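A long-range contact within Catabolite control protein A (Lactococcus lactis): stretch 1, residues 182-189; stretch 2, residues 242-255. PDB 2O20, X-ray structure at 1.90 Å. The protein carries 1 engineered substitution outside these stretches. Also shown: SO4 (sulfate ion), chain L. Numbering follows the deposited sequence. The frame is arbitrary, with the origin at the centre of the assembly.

Stretch 1 182-189: KIAYIMGS
Stretch 2 (242-255) SAVVSHDTVAVGLL

Two strands, one in each stretch, run parallel as neighbours in a sheet, their axes 24° apart and 4.5 Å at closest approach. Phi/psi values are extended, from -83/148 at A184 to -118/122 at Y185 and -110/123 at I186, facing -152/143 at A243, -102/130 at V244 and -127/126 at V245. A184 pairs with A243 (CA to CA 4.5 Å), Y185 with V244 (5.0 Å) and I186 with V245 (4.8 Å). The ladder has the alternation typical of parallel strands: A184 N donates to S242 O (3.0 Å), V244 N to A184 O (3.0 Å), I186 N to V244 O (2.9 Å) and S246 N to I186 O (3.0 Å). Beyond S246 (-75/-33) the chain turns; H247 (-110/133) occupies the N-cap position before a helix that begins at D248, and H247 O accepts from A251 N at 3.1 Å.

Side chains alternate between the two sheet faces. A184, A243, I186 and V245 share the face that the helix covers. A184 CB and A243 CB lie 4.1 Å apart, and I186 (chi1 m, chi2 t) extends past the small A243, I186 CD1 to A243 CB 4.2 Å. I186 CD1 also lies 4.0 Å from V245 CG2 and 3.9 Å from L254 CD2, while I186 CG2 meets V250 CG1 at 3.8 Å. V250 (t) and L254 (t, p), one helical turn apart, both point toward the strand.

On the other face, Y185 (chi1 t, chi2 105°) brings CE1 to 3.4 Å from V244 CG1, a tight fit of ring against the branched valine (t). S242 (p) places OG 3.5 Å from I183 CG1; this buried hydroxyl has no polar partner in the model.

S246 (p) points toward the first stretch, its OG 3.5 Å from M187 CA, and a water lies 3.1 Å from that OG. G188 has no side chain; a CB would clash with sulfate O2, to which H247 CE1 approaches within 3.1 Å.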

# COMPACT_ATOMS: atom_id res chain seq x y z
N LYS D 182 -29.02 13.39 7.63
CA LYS D 182 -28.93 11.93 7.54
C LYS D 182 -27.48 11.54 7.27
O LYS D 182 -26.99 11.67 6.15
CB LYS D 182 -29.87 11.40 6.47
CG LYS D 182 -31.35 11.55 6.83
CD LYS D 182 -32.20 10.71 5.93
CE LYS D 182 -33.58 10.45 6.46
NZ LYS D 182 -34.36 9.70 5.39
N ILE D 183 -26.79 11.15 8.35
CA ILE D 183 -25.34 10.89 8.34
C ILE D 183 -25.14 9.41 8.68
O ILE D 183 -25.49 8.94 9.75
CB ILE D 183 -24.59 11.78 9.38
CG1 ILE D 183 -24.88 13.28 9.15
CG2 ILE D 183 -23.13 11.48 9.36
CD1 ILE D 183 -24.64 14.18 10.36
N ALA D 184 -24.54 8.69 7.75
CA ALA D 184 -24.15 7.29 7.97
C ALA D 184 -22.80 7.19 8.70
O ALA D 184 -21.94 8.04 8.54
CB ALA D 184 -24.08 6.58 6.71
N TYR D 185 -22.67 6.15 9.51
CA TYR D 185 -21.38 5.72 10.04
C TYR D 185 -21.08 4.29 9.53
O TYR D 185 -21.85 3.34 9.72
CB TYR D 185 -21.33 5.73 11.59
CG TYR D 185 -19.91 5.98 12.06
CD1 TYR D 185 -19.54 7.22 12.57
CD2 TYR D 185 -18.92 5.01 11.90
CE1 TYR D 185 -18.24 7.47 12.94
CE2 TYR D 185 -17.60 5.26 12.28
CZ TYR D 185 -17.28 6.50 12.79
OH TYR D 185 -16.00 6.79 13.18
N ILE D 186 -19.95 4.16 8.85
CA ILE D 186 -19.53 2.86 8.29
C ILE D 186 -18.30 2.37 9.12
O ILE D 186 -17.29 3.07 9.22
CB ILE D 186 -19.20 2.95 6.77
CG1 ILE D 186 -20.44 3.36 5.96
CG2 ILE D 186 -18.72 1.62 6.26
CD1 ILE D 186 -20.15 3.95 4.63
N MET D 187 -18.41 1.19 9.71
CA MET D 187 -17.38 0.66 10.60
C MET D 187 -17.14 -0.83 10.39
O MET D 187 -17.83 -1.46 9.58
CB MET D 187 -17.79 0.89 12.07
CG MET D 187 -19.14 0.23 12.46
SD MET D 187 -19.41 0.34 14.26
CE MET D 187 -19.21 2.08 14.51
N GLY D 188 -16.19 -1.36 11.17
CA GLY D 188 -16.00 -2.80 11.36
C GLY D 188 -17.01 -3.42 12.31
O GLY D 188 -18.20 -3.12 12.24
N SER D 189 -16.57 -4.31 13.19
CA SER D 189 -17.47 -4.96 14.16
C SER D 189 -17.76 -4.05 15.34
O SER D 189 -16.83 -3.60 16.03
CB SER D 189 -16.89 -6.28 14.65
OG SER D 189 -17.64 -6.78 15.76
N SER D 242 -24.33 11.92 3.61
CA SER D 242 -22.94 11.95 3.98
C SER D 242 -22.61 10.71 4.80
O SER D 242 -23.51 9.98 5.24
CB SER D 242 -22.63 13.21 4.77
OG SER D 242 -23.42 13.27 5.96
N ALA D 243 -21.31 10.47 4.99
CA ALA D 243 -20.84 9.37 5.79
C ALA D 243 -19.49 9.65 6.43
O ALA D 243 -18.61 10.25 5.80
CB ALA D 243 -20.73 8.15 4.92
N VAL D 244 -19.34 9.15 7.65
CA VAL D 244 -18.04 9.00 8.36
C VAL D 244 -17.67 7.52 8.25
O VAL D 244 -18.51 6.65 8.49
CB VAL D 244 -18.13 9.37 9.83
CG1 VAL D 244 -16.72 9.32 10.49
CG2 VAL D 244 -18.82 10.73 9.98
N VAL D 245 -16.44 7.27 7.81
CA VAL D 245 -15.99 5.93 7.49
C VAL D 245 -14.68 5.61 8.26
O VAL D 245 -13.73 6.41 8.25
CB VAL D 245 -15.78 5.78 5.96
CG1 VAL D 245 -15.49 4.32 5.66
CG2 VAL D 245 -17.02 6.32 5.16
N SER D 246 -14.67 4.52 9.00
CA SER D 246 -13.53 4.29 9.86
C SER D 246 -12.25 3.85 9.12
O SER D 246 -11.16 4.18 9.57
CB SER D 246 -13.87 3.30 10.97
OG SER D 246 -14.13 2.05 10.42
N HIS D 247 -12.38 3.11 8.03
CA HIS D 247 -11.21 2.59 7.30
C HIS D 247 -11.05 3.28 5.96
O HIS D 247 -11.99 3.42 5.22
CB HIS D 247 -11.30 1.09 7.11
CG HIS D 247 -11.33 0.34 8.39
ND1 HIS D 247 -12.31 -0.58 8.69
CD2 HIS D 247 -10.55 0.43 9.49
CE1 HIS D 247 -12.11 -1.05 9.91
NE2 HIS D 247 -11.05 -0.45 10.42
N ASP D 248 -9.83 3.71 5.66
CA ASP D 248 -9.56 4.44 4.42
C ASP D 248 -9.91 3.65 3.16
O ASP D 248 -10.42 4.23 2.21
CB ASP D 248 -8.06 4.82 4.34
CG ASP D 248 -7.63 5.83 5.40
OD1 ASP D 248 -8.43 6.72 5.84
OD2 ASP D 248 -6.46 5.71 5.83
N THR D 249 -9.61 2.35 3.11
CA THR D 249 -9.90 1.54 1.93
C THR D 249 -11.40 1.52 1.63
O THR D 249 -11.81 1.62 0.49
CB THR D 249 -9.44 0.09 2.09
OG1 THR D 249 -9.84 -0.36 3.40
CG2 THR D 249 -7.94 -0.03 1.91
N VAL D 250 -12.20 1.41 2.68
CA VAL D 250 -13.66 1.48 2.57
C VAL D 250 -14.16 2.85 2.05
O VAL D 250 -15.04 2.92 1.19
CB VAL D 250 -14.32 1.09 3.90
CG1 VAL D 250 -15.84 1.13 3.78
CG2 VAL D 250 -13.81 -0.29 4.39
N ALA D 251 -13.61 3.93 2.59
CA ALA D 251 -13.95 5.30 2.19
C ALA D 251 -13.64 5.57 0.75
O ALA D 251 -14.42 6.24 0.09
CB ALA D 251 -13.21 6.32 3.03
N VAL D 252 -12.47 5.09 0.31
CA VAL D 252 -12.05 5.26 -1.07
C VAL D 252 -13.00 4.48 -2.00
O VAL D 252 -13.33 4.98 -3.08
CB VAL D 252 -10.58 4.85 -1.30
CG1 VAL D 252 -10.20 4.95 -2.75
CG2 VAL D 252 -9.63 5.72 -0.48
N GLY D 253 -13.42 3.28 -1.58
CA GLY D 253 -14.43 2.52 -2.29
C GLY D 253 -15.79 3.20 -2.41
O GLY D 253 -16.37 3.23 -3.50
N LEU D 254 -16.27 3.78 -1.31
CA LEU D 254 -17.51 4.56 -1.28
C LEU D 254 -17.43 5.75 -2.23
O LEU D 254 -18.34 5.97 -3.04
CB LEU D 254 -17.82 5.06 0.16
CG LEU D 254 -19.19 5.73 0.33
CD1 LEU D 254 -20.26 4.69 0.15
CD2 LEU D 254 -19.33 6.42 1.66
N LEU D 255 -16.31 6.47 -2.19
CA LEU D 255 -16.09 7.62 -3.09
C LEU D 255 -16.06 7.20 -4.56
O LEU D 255 -16.74 7.82 -5.39
CB LEU D 255 -14.81 8.39 -2.73
CG LEU D 255 -14.44 9.63 -3.56
CD1 LEU D 255 -15.55 10.64 -3.50
CD2 LEU D 255 -13.16 10.24 -3.06
S SO4 L . -11.60 -2.06 13.44
O1 SO4 L . -11.76 -2.87 14.66
O2 SO4 L . -12.88 -2.04 12.72
O3 SO4 L . -11.20 -0.71 13.81
O4 SO4 L . -10.58 -2.68 12.59
O HOH W 1 -15.03 1.16 7.59